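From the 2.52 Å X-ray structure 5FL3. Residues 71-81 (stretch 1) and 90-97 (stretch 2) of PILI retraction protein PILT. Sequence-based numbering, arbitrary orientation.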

# COMPACT_ATOMS: atom_id res chain seq x y z
N GLU A 71 -10.30 31.74 -2.34
CA GLU A 71 -9.76 31.00 -3.49
C GLU A 71 -10.72 29.90 -3.94
O GLU A 71 -10.60 29.38 -5.05
N LEU A 72 -11.67 29.54 -3.07
CA LEU A 72 -12.64 28.51 -3.39
C LEU A 72 -13.54 28.93 -4.53
O LEU A 72 -13.92 28.12 -5.37
N GLU A 73 -13.87 30.22 -4.58
CA GLU A 73 -14.72 30.74 -5.64
C GLU A 73 -14.01 30.75 -6.99
O GLU A 73 -14.62 31.05 -8.01
N TYR A 74 -12.73 30.42 -7.00
CA TYR A 74 -11.98 30.38 -8.24
C TYR A 74 -11.65 28.96 -8.74
O TYR A 74 -11.04 28.81 -9.80
N ARG A 75 -12.06 27.94 -7.99
CA ARG A 75 -11.66 26.56 -8.29
C ARG A 75 -12.83 25.56 -8.43
O ARG A 75 -13.82 25.61 -7.70
N LYS A 76 -12.70 24.64 -9.38
CA LYS A 76 -13.65 23.55 -9.51
C LYS A 76 -13.38 22.51 -8.43
O LYS A 76 -14.29 21.83 -7.96
N GLU A 77 -12.11 22.37 -8.04
CA GLU A 77 -11.71 21.41 -7.02
C GLU A 77 -10.71 22.05 -6.06
O GLU A 77 -9.98 22.97 -6.43
N MET A 78 -10.67 21.55 -4.83
CA MET A 78 -9.70 22.02 -3.85
C MET A 78 -9.22 20.89 -2.99
O MET A 78 -10.03 20.16 -2.42
N ASP A 79 -7.91 20.75 -2.89
CA ASP A 79 -7.31 19.72 -2.06
C ASP A 79 -6.69 20.42 -0.86
O ASP A 79 -5.89 21.32 -1.04
N PHE A 80 -7.05 20.02 0.36
CA PHE A 80 -6.50 20.71 1.54
C PHE A 80 -6.41 19.84 2.82
O PHE A 80 -7.16 18.87 3.01
N ALA A 81 -5.47 20.20 3.69
CA ALA A 81 -5.32 19.52 4.98
C ALA A 81 -6.23 20.11 6.04
O ALA A 81 -6.52 21.30 6.05
N PHE A 90 -6.65 14.95 8.39
CA PHE A 90 -7.37 14.68 7.15
C PHE A 90 -6.73 15.38 5.98
O PHE A 90 -6.28 16.51 6.10
N ARG A 91 -6.71 14.73 4.82
CA ARG A 91 -6.56 15.45 3.57
C ARG A 91 -7.95 15.46 2.95
O ARG A 91 -8.66 14.46 2.98
N CYS A 92 -8.35 16.60 2.41
CA CYS A 92 -9.73 16.80 1.97
C CYS A 92 -9.80 17.25 0.53
O CYS A 92 -9.06 18.13 0.09
N ASN A 93 -10.72 16.64 -0.20
CA ASN A 93 -10.97 17.05 -1.56
C ASN A 93 -12.38 17.58 -1.71
O ASN A 93 -13.35 16.84 -1.64
N LEU A 94 -12.45 18.89 -1.88
CA LEU A 94 -13.70 19.56 -2.12
C LEU A 94 -13.92 19.48 -3.62
O LEU A 94 -13.00 19.70 -4.38
N LEU A 95 -15.14 19.12 -4.03
CA LEU A 95 -15.48 19.07 -5.44
C LEU A 95 -16.82 19.74 -5.67
O LEU A 95 -17.49 20.15 -4.72
N ARG A 96 -17.20 19.85 -6.94
CA ARG A 96 -18.53 20.29 -7.38
C ARG A 96 -19.16 19.19 -8.18
O ARG A 96 -18.52 18.62 -9.06
N GLN A 97 -20.40 18.85 -7.89
CA GLN A 97 -21.08 17.87 -8.72
C GLN A 97 -22.56 18.18 -8.76
O GLN A 97 -23.20 18.39 -7.71

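The most unusual feature of this antiparallel pairing is the way Cys92 sits on an aromatic ring: its CB lies 3.6 Å from the centroid of the Phe80 ring, over the face, in a CH-pi contact. Phe80 adopts chi1 p, and the end of its side chain comes nearer the neighbouring strand, where Cys92 (m) meets it; the Phe80 ring edge reaches Leu94, CE1 to CB 4.2 Å.

The example illustrates how alternation sorts side chains in a two-stranded ladder. Backbone hydrogen bonds pair Met78 with Leu94 and Phe80 with Cys92, and these four side chains share one buried, apolar face. Leu94 (t, p) extends the cluster beyond the strand, its CD2 lying 3.5 Å from CD1 of Leu72 (t, p), whereas the end of Met78 (m, t, p) leads away.

Asp79, Ala81, Arg91 and Asn93 occupy the other face, where polarity prevails. Asp79 (t) divides its carboxylate: OD1 accepts from Arg91 NE at 3.0 Å in a salt bridge, while OD2 accepts from Asn93 ND2 at 3.2 Å. The Arg91 guanidinium also lies over Ala81.

Past the ladder, Arg96 (m, t, t) points toward stretch 1, and its NE donates almost linearly to Arg75 O at 3.1 Å, tethering the loop before the strand.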

# COMPACT_ATOMS: atom_id res chain seq x y z
CB GLU A 71 -8.41 30.39 -3.17
CG GLU A 71 -8.53 29.03 -2.50
CD GLU A 71 -7.20 28.31 -2.36
OE1 GLU A 71 -6.32 28.81 -1.62
OE2 GLU A 71 -7.05 27.23 -2.99
CB LEU A 72 -13.47 28.16 -2.16
CG LEU A 72 -14.62 27.19 -2.44
CD1 LEU A 72 -14.12 25.92 -3.09
CD2 LEU A 72 -15.38 26.88 -1.16
CB GLU A 73 -15.22 32.16 -5.30
CG GLU A 73 -16.23 32.20 -4.18
CD GLU A 73 -16.84 33.58 -4.00
OE1 GLU A 73 -16.93 34.33 -5.00
OE2 GLU A 73 -17.22 33.93 -2.85
CB TYR A 74 -10.69 31.20 -8.09
CG TYR A 74 -10.95 32.68 -8.12
CD1 TYR A 74 -11.19 33.33 -9.32
CD2 TYR A 74 -11.01 33.43 -6.94
CE1 TYR A 74 -11.45 34.69 -9.37
CE2 TYR A 74 -11.27 34.79 -6.97
CZ TYR A 74 -11.49 35.42 -8.20
OH TYR A 74 -11.75 36.77 -8.26
CB ARG A 75 -10.68 26.08 -7.21
CG ARG A 75 -9.21 26.49 -7.41
CD ARG A 75 -8.37 25.87 -6.30
NE ARG A 75 -7.04 25.40 -6.69
CZ ARG A 75 -6.78 24.32 -7.44
NH1 ARG A 75 -7.76 23.58 -7.95
NH2 ARG A 75 -5.51 24.00 -7.71
CB LYS A 76 -13.58 22.89 -10.89
CG LYS A 76 -13.90 23.82 -12.06
CD LYS A 76 -15.28 24.43 -11.93
CE LYS A 76 -15.60 25.33 -13.12
NZ LYS A 76 -16.73 26.26 -12.75
CB GLU A 77 -11.09 20.16 -7.65
CG GLU A 77 -11.95 19.46 -8.65
CD GLU A 77 -11.78 19.99 -10.06
OE1 GLU A 77 -10.99 20.92 -10.30
OE2 GLU A 77 -12.45 19.46 -10.96
CB MET A 78 -10.29 23.10 -2.97
CG MET A 78 -10.18 24.48 -3.53
SD MET A 78 -10.46 25.66 -2.20
CE MET A 78 -9.17 25.13 -1.06
CB ASP A 79 -6.27 18.93 -2.86
CG ASP A 79 -5.71 17.75 -2.08
OD1 ASP A 79 -5.32 17.93 -0.89
OD2 ASP A 79 -5.65 16.65 -2.69
CB PHE A 80 -7.33 21.97 1.83
CG PHE A 80 -8.75 21.70 2.26
CD1 PHE A 80 -9.76 21.54 1.32
CD2 PHE A 80 -9.07 21.58 3.61
CE1 PHE A 80 -11.06 21.27 1.71
CE2 PHE A 80 -10.37 21.31 4.00
CZ PHE A 80 -11.37 21.16 3.04
CB ALA A 81 -3.87 19.59 5.44
CB PHE A 90 -8.84 15.13 7.24
CG PHE A 90 -9.61 14.54 8.39
CD1 PHE A 90 -10.28 13.33 8.25
CD2 PHE A 90 -9.70 15.22 9.60
CE1 PHE A 90 -11.01 12.78 9.31
CE2 PHE A 90 -10.42 14.67 10.68
CZ PHE A 90 -11.08 13.45 10.53
CB ARG A 91 -5.53 14.80 2.64
CG ARG A 91 -4.07 15.10 3.00
CD ARG A 91 -3.27 15.52 1.76
NE ARG A 91 -3.63 16.87 1.31
CZ ARG A 91 -2.93 17.97 1.56
NH1 ARG A 91 -1.79 17.90 2.24
NH2 ARG A 91 -3.35 19.15 1.12
CB CYS A 92 -10.44 17.82 2.87
SG CYS A 92 -10.29 17.44 4.62
CB ASN A 93 -10.72 15.89 -2.51
CG ASN A 93 -9.32 15.91 -3.04
OD1 ASN A 93 -9.02 16.59 -4.03
ND2 ASN A 93 -8.43 15.18 -2.37
CB LEU A 94 -13.64 21.01 -1.62
CG LEU A 94 -14.85 21.95 -1.70
CD1 LEU A 94 -16.08 21.30 -1.14
CD2 LEU A 94 -14.55 23.22 -0.92
CB LEU A 95 -15.51 17.63 -5.94
CG LEU A 95 -16.40 16.69 -5.12
CD1 LEU A 95 -17.60 16.27 -5.95
CD2 LEU A 95 -15.66 15.48 -4.61
CB ARG A 96 -18.44 21.56 -8.22
CG ARG A 96 -17.82 22.74 -7.48
CD ARG A 96 -17.37 23.84 -8.44
NE ARG A 96 -16.88 25.01 -7.71
CZ ARG A 96 -17.68 25.88 -7.09
NH1 ARG A 96 -19.00 25.71 -7.12
NH2 ARG A 96 -17.16 26.92 -6.44
CB GLN A 97 -20.80 16.44 -8.22
CG GLN A 97 -21.37 16.10 -6.87
CD GLN A 97 -22.78 15.54 -6.97
OE1 GLN A 97 -23.20 15.06 -8.01
NE2 GLN A 97 -23.52 15.61 -5.88